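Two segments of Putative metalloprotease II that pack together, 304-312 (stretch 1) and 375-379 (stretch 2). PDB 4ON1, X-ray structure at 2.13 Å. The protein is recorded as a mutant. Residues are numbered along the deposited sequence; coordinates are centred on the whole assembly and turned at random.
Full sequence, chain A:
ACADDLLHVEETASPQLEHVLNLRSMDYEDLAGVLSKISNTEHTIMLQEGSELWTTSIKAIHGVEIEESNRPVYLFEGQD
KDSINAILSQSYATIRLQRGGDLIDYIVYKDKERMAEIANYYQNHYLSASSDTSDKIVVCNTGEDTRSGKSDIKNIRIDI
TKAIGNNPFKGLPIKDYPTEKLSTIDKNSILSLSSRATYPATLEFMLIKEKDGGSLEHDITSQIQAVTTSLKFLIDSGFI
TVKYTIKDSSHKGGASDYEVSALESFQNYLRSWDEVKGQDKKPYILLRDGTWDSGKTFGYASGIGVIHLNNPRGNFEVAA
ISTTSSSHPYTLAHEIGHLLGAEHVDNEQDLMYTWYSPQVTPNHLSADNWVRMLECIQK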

ATOM      1  N   ILE A 304     -18.794  -2.183   6.973  1.00 18.52           N
ATOM      2  CA  ILE A 304     -18.678  -2.946   5.738  1.00 17.73           C
ATOM      3  C   ILE A 304     -19.656  -2.423   4.698  1.00 20.12           C
ATOM      4  O   ILE A 304     -20.853  -2.344   4.956  1.00 21.41           O
ATOM      5  CB  ILE A 304     -18.917  -4.446   6.001  1.00 21.98           C
ATOM      6  CG1 ILE A 304     -17.761  -5.005   6.839  1.00 18.77           C
ATOM      7  CG2 ILE A 304     -19.021  -5.225   4.695  1.00 21.96           C
ATOM      8  CD1 ILE A 304     -17.807  -6.522   7.014  1.00 38.30           C
ATOM      9  N   GLY A 305     -19.149  -2.040   3.531  1.00 13.85           N
ATOM     10  CA  GLY A 305     -20.026  -1.612   2.453  1.00 15.82           C
ATOM     11  C   GLY A 305     -20.628  -0.247   2.712  1.00 22.31           C
ATOM     12  O   GLY A 305     -21.841  -0.072   2.676  1.00 22.14           O
ATOM     13  N   VAL A 306     -19.766   0.729   2.968  1.00 18.01           N
ATOM     14  CA  VAL A 306     -20.217   2.069   3.304  1.00 16.96           C
ATOM     15  C   VAL A 306     -19.755   3.102   2.277  1.00 19.18           C
ATOM     16  O   VAL A 306     -20.048   4.295   2.416  1.00 20.36           O
ATOM     17  CB  VAL A 306     -19.727   2.479   4.699  1.00 21.17           C
ATOM     18  CG1 VAL A 306     -20.418   1.640   5.764  1.00 16.07           C
ATOM     19  CG2 VAL A 306     -18.228   2.309   4.792  1.00 11.49           C
ATOM     20  N   ILE A 307     -19.023   2.657   1.256  1.00 17.21           N
ATOM     21  CA  ILE A 307     -18.600   3.572   0.188  1.00 14.38           C
ATOM     22  C   ILE A 307     -19.584   3.531  -0.982  1.00 17.95           C
ATOM     23  O   ILE A 307     -19.742   2.500  -1.634  1.00 24.34           O
ATOM     24  CB  ILE A 307     -17.195   3.246  -0.339  1.00 19.05           C
ATOM     25  CG1 ILE A 307     -16.136   3.559   0.722  1.00 13.07           C
ATOM     26  CG2 ILE A 307     -16.905   4.048  -1.612  1.00 15.10           C
ATOM     27  CD1 ILE A 307     -14.716   3.215   0.297  1.00 10.57           C
ATOM     28  N   HIS A 308     -20.262   4.646  -1.233  1.00 15.31           N
ATOM     29  CA  HIS A 308     -21.221   4.713  -2.336  1.00 22.30           C
ATOM     30  C   HIS A 308     -20.860   5.878  -3.266  1.00 29.06           C
ATOM     31  O   HIS A 308     -20.730   7.016  -2.817  1.00 30.58           O
ATOM     32  CB  HIS A 308     -22.650   4.859  -1.797  1.00 22.10           C
ATOM     33  CG  HIS A 308     -22.948   3.972  -0.623  1.00 28.42           C
ATOM     34  ND1 HIS A 308     -22.856   2.596  -0.683  1.00 25.49           N
ATOM     35  CD2 HIS A 308     -23.332   4.266   0.643  1.00 28.96           C
ATOM     36  CE1 HIS A 308     -23.175   2.082   0.492  1.00 31.33           C
ATOM     37  NE2 HIS A 308     -23.464   3.074   1.315  1.00 31.47           N
ATOM     38  N   LEU A 309     -20.696   5.588  -4.555  1.00 21.57           N
ATOM     39  CA  LEU A 309     -20.242   6.590  -5.521  1.00 26.61           C
ATOM     40  C   LEU A 309     -21.300   7.638  -5.855  1.00 27.66           C
ATOM     41  O   LEU A 309     -20.974   8.799  -6.088  1.00 36.46           O
ATOM     42  CB  LEU A 309     -19.796   5.913  -6.817  1.00 31.82           C
ATOM     43  CG  LEU A 309     -18.688   4.864  -6.733  1.00 39.55           C
ATOM     44  CD1 LEU A 309     -18.400   4.285  -8.108  1.00 49.42           C
ATOM     45  CD2 LEU A 309     -17.437   5.474  -6.152  1.00 33.37           C
ATOM     46  N   ASN A 310     -22.563   7.227  -5.876  1.00 25.48           N
ATOM     47  CA  ASN A 310     -23.638   8.120  -6.285  1.00 29.41           C
ATOM     48  C   ASN A 310     -24.216   8.906  -5.120  1.00 39.13           C
ATOM     49  O   ASN A 310     -24.545  10.083  -5.261  1.00 40.52           O
ATOM     50  CB  ASN A 310     -24.744   7.328  -6.978  1.00 28.46           C
ATOM     51  CG  ASN A 310     -24.311   6.796  -8.325  1.00 47.23           C
ATOM     52  OD1 ASN A 310     -23.736   7.528  -9.133  1.00 43.21           O
ATOM     53  ND2 ASN A 310     -24.576   5.516  -8.575  1.00 44.93           N
ATOM     54  N   ASN A 311     -24.347   8.256  -3.970  1.00 33.37           N
ATOM     55  CA  ASN A 311     -24.786   8.951  -2.771  1.00 27.12           C
ATOM     56  C   ASN A 311     -23.854   8.689  -1.599  1.00 26.50           C
ATOM     57  O   ASN A 311     -24.195   7.927  -0.692  1.00 27.77           O
ATOM     58  CB  ASN A 311     -26.215   8.546  -2.426  1.00 24.68           C
ATOM     59  CG  ASN A 311     -27.189   8.874  -3.540  1.00 44.54           C
ATOM     60  OD1 ASN A 311     -27.669  10.005  -3.652  1.00 41.05           O
ATOM     61  ND2 ASN A 311     -27.465   7.893  -4.388  1.00 38.56           N
ATOM     62  N   PRO A 312     -22.670   9.328  -1.615  1.00 25.03           N
ATOM     63  CA  PRO A 312     -21.674   9.084  -0.569  1.00 24.27           C
ATOM     64  C   PRO A 312     -22.158   9.535   0.793  1.00 21.77           C
ATOM     65  O   PRO A 312     -22.859  10.543   0.902  1.00 27.36           O
ATOM     66  CB  PRO A 312     -20.467   9.919  -1.020  1.00 23.67           C
ATOM     67  CG  PRO A 312     -21.050  10.967  -1.924  1.00 27.97           C
ATOM     68  CD  PRO A 312     -22.182  10.279  -2.628  1.00 25.84           C
ATOM     69  N   GLU A 375     -22.379  -3.882  -5.989  1.00 16.90           N
ATOM     70  CA  GLU A 375     -23.672  -3.388  -5.533  1.00 26.53           C
ATOM     71  C   GLU A 375     -23.509  -2.215  -4.576  1.00 27.89           C
ATOM     72  O   GLU A 375     -24.307  -1.278  -4.593  1.00 26.60           O
ATOM     73  CB  GLU A 375     -24.484  -4.510  -4.892  1.00 25.75           C
ATOM     74  CG  GLU A 375     -25.085  -5.452  -5.927  1.00 37.11           C
ATOM     75  CD  GLU A 375     -25.930  -6.548  -5.311  1.00 50.37           C
ATOM     76  OE1 GLU A 375     -25.616  -6.970  -4.177  1.00 60.11           O
ATOM     77  OE2 GLU A 375     -26.903  -6.987  -5.962  1.00 59.86           O
ATOM     78  N   CYS A 376     -22.470  -2.262  -3.751  1.00 24.58           N
ATOM     79  CA  CYS A 376     -22.226  -1.204  -2.780  1.00 21.50           C
ATOM     80  C   CYS A 376     -21.897   0.152  -3.406  1.00 22.76           C
ATOM     81  O   CYS A 376     -22.448   1.177  -3.002  1.00 25.83           O
ATOM     82  CB  CYS A 376     -21.091  -1.603  -1.839  1.00 24.91           C
ATOM     83  SG  CYS A 376     -20.671  -0.299  -0.649  1.00 32.58           S
ATOM     84  N   ILE A 377     -20.985   0.168  -4.371  1.00 17.05           N
ATOM     85  CA  ILE A 377     -20.517   1.437  -4.930  1.00 21.49           C
ATOM     86  C   ILE A 377     -21.562   2.132  -5.802  1.00 23.33           C
ATOM     87  O   ILE A 377     -21.498   3.342  -5.989  1.00 25.53           O
ATOM     88  CB  ILE A 377     -19.228   1.247  -5.758  1.00 20.65           C
ATOM     89  CG1 ILE A 377     -19.481   0.335  -6.957  1.00 22.08           C
ATOM     90  CG2 ILE A 377     -18.117   0.683  -4.892  1.00 22.18           C
ATOM     91  CD1 ILE A 377     -18.296   0.240  -7.897  1.00 30.79           C
ATOM     92  N   GLN A 378     -22.517   1.369  -6.329  1.00 19.57           N
ATOM     93  CA  GLN A 378     -23.565   1.920  -7.190  1.00 24.04           C
ATOM     94  C   GLN A 378     -24.595   2.732  -6.417  1.00 36.14           C
ATOM     95  O   GLN A 378     -25.221   3.636  -6.972  1.00 35.31           O
ATOM     96  CB  GLN A 378     -24.283   0.806  -7.950  1.00 29.08           C
ATOM     97  CG  GLN A 378     -23.490   0.242  -9.109  1.00 34.84           C
ATOM     98  CD  GLN A 378     -24.324  -0.657  -9.989  1.00 44.45           C
ATOM     99  OE1 GLN A 378     -24.951  -0.200 -10.951  1.00 39.87           O
ATOM    100  NE2 GLN A 378     -24.358  -1.943  -9.653  1.00 35.70           N
ATOM    101  N   LYS A 379     -24.793   2.387  -5.147  1.00 30.89           N
ATOM    102  CA  LYS A 379     -25.745   3.097  -4.293  1.00 49.54           C
ATOM    103  C   LYS A 379     -25.420   4.589  -4.164  1.00 50.49           C
ATOM    104  O   LYS A 379     -24.303   5.021  -4.439  1.00 38.38           O
ATOM    105  CB  LYS A 379     -25.805   2.441  -2.911  1.00 37.92           C
ATOM    106  CG  LYS A 379     -26.358   1.027  -2.952  1.00 37.14           C
ATOM    107  CD  LYS A 379     -26.259   0.329  -1.606  1.00 45.42           C
ATOM    108  CE  LYS A 379     -26.911  -1.045  -1.676  1.00 62.39           C
ATOM    109  NZ  LYS A 379     -26.826  -1.789  -0.390  1.00 70.07           N
ATOM    110  OXT LYS A 379     -26.276   5.404  -3.816  1.00 51.93           O
TER

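Stretch 2 brings a helix toward the C-terminus of the chain, and the last carbonyls of a helix have no following turn to satisfy them. Stretch 1, an irregular segment distant in sequence, lies alongside and supplies many of the missing donors; together the two bury 434 Å² of surface.

E375 opens the stretch without touching its partner; its side chain is out of reach of stretch 1 and remains exposed. Contact begins at C376, which is buried. With chi1 at t, its sulfur fits against the backbone of stretch 1, SG lying 3.4 Å from G305 C and 3.1 Å from I307 O. A compact side chain suits so close an approach. G305 adopts a positive phi, 73°, a conformation that favours glycine, and an ideal CB there would sit 3.7 Å from C376 SG. The carbonyl of C376 accepts a hydrogen bond from H308, ND1 to O at 2.7 Å and nearly linear at 169°. The oxygen lies near the plane of the imidazole, at its edge, where a ring nitrogen can direct its hydrogen; the sulfur of C376 lies obliquely to the same ring, 4.4 Å from its centroid. Within stretch 2, C376 O also receives a weak hydrogen bond from K379 N at 3.4 Å.

I377, likewise buried, combines apolar and polar contacts. Its CB packs 3.8 Å from CG of L309, so two branched aliphatic side chains meet, while its carbonyl O accepts a hydrogen bond from L309 N at 2.8 Å. On the I377 backbone, CA makes a CA-H...O contact with I307 O at 3.5 Å.

The CA-to-CB bond of Q378 points away from stretch 1, and the residue contributes through its backbone: Q378 O accepts a short hydrogen bond, 2.6 Å, from ND2 of N310. The CA-to-CB bond of N310 points toward stretch 2, and its short amide side chain brings a donor to this carbonyl.

K379 ends the chain, and its carboxylate offers two acceptor oxygens. Atom O receives the backbone amides of two successive residues, N310 N at 3.2 Å and N311 N at 3.3 Å, while OXT takes a nearly straight hydrogen bond from N311 ND2 at 2.8 Å. Asparagine suits this position because its side-chain amide adds a second donor to that of its backbone. The lysine side chain begins near the histidine, CB being 3.7 Å from H308 ND1, but its extended outer portion leads away, leaving the terminal carboxylate to make the polar contacts.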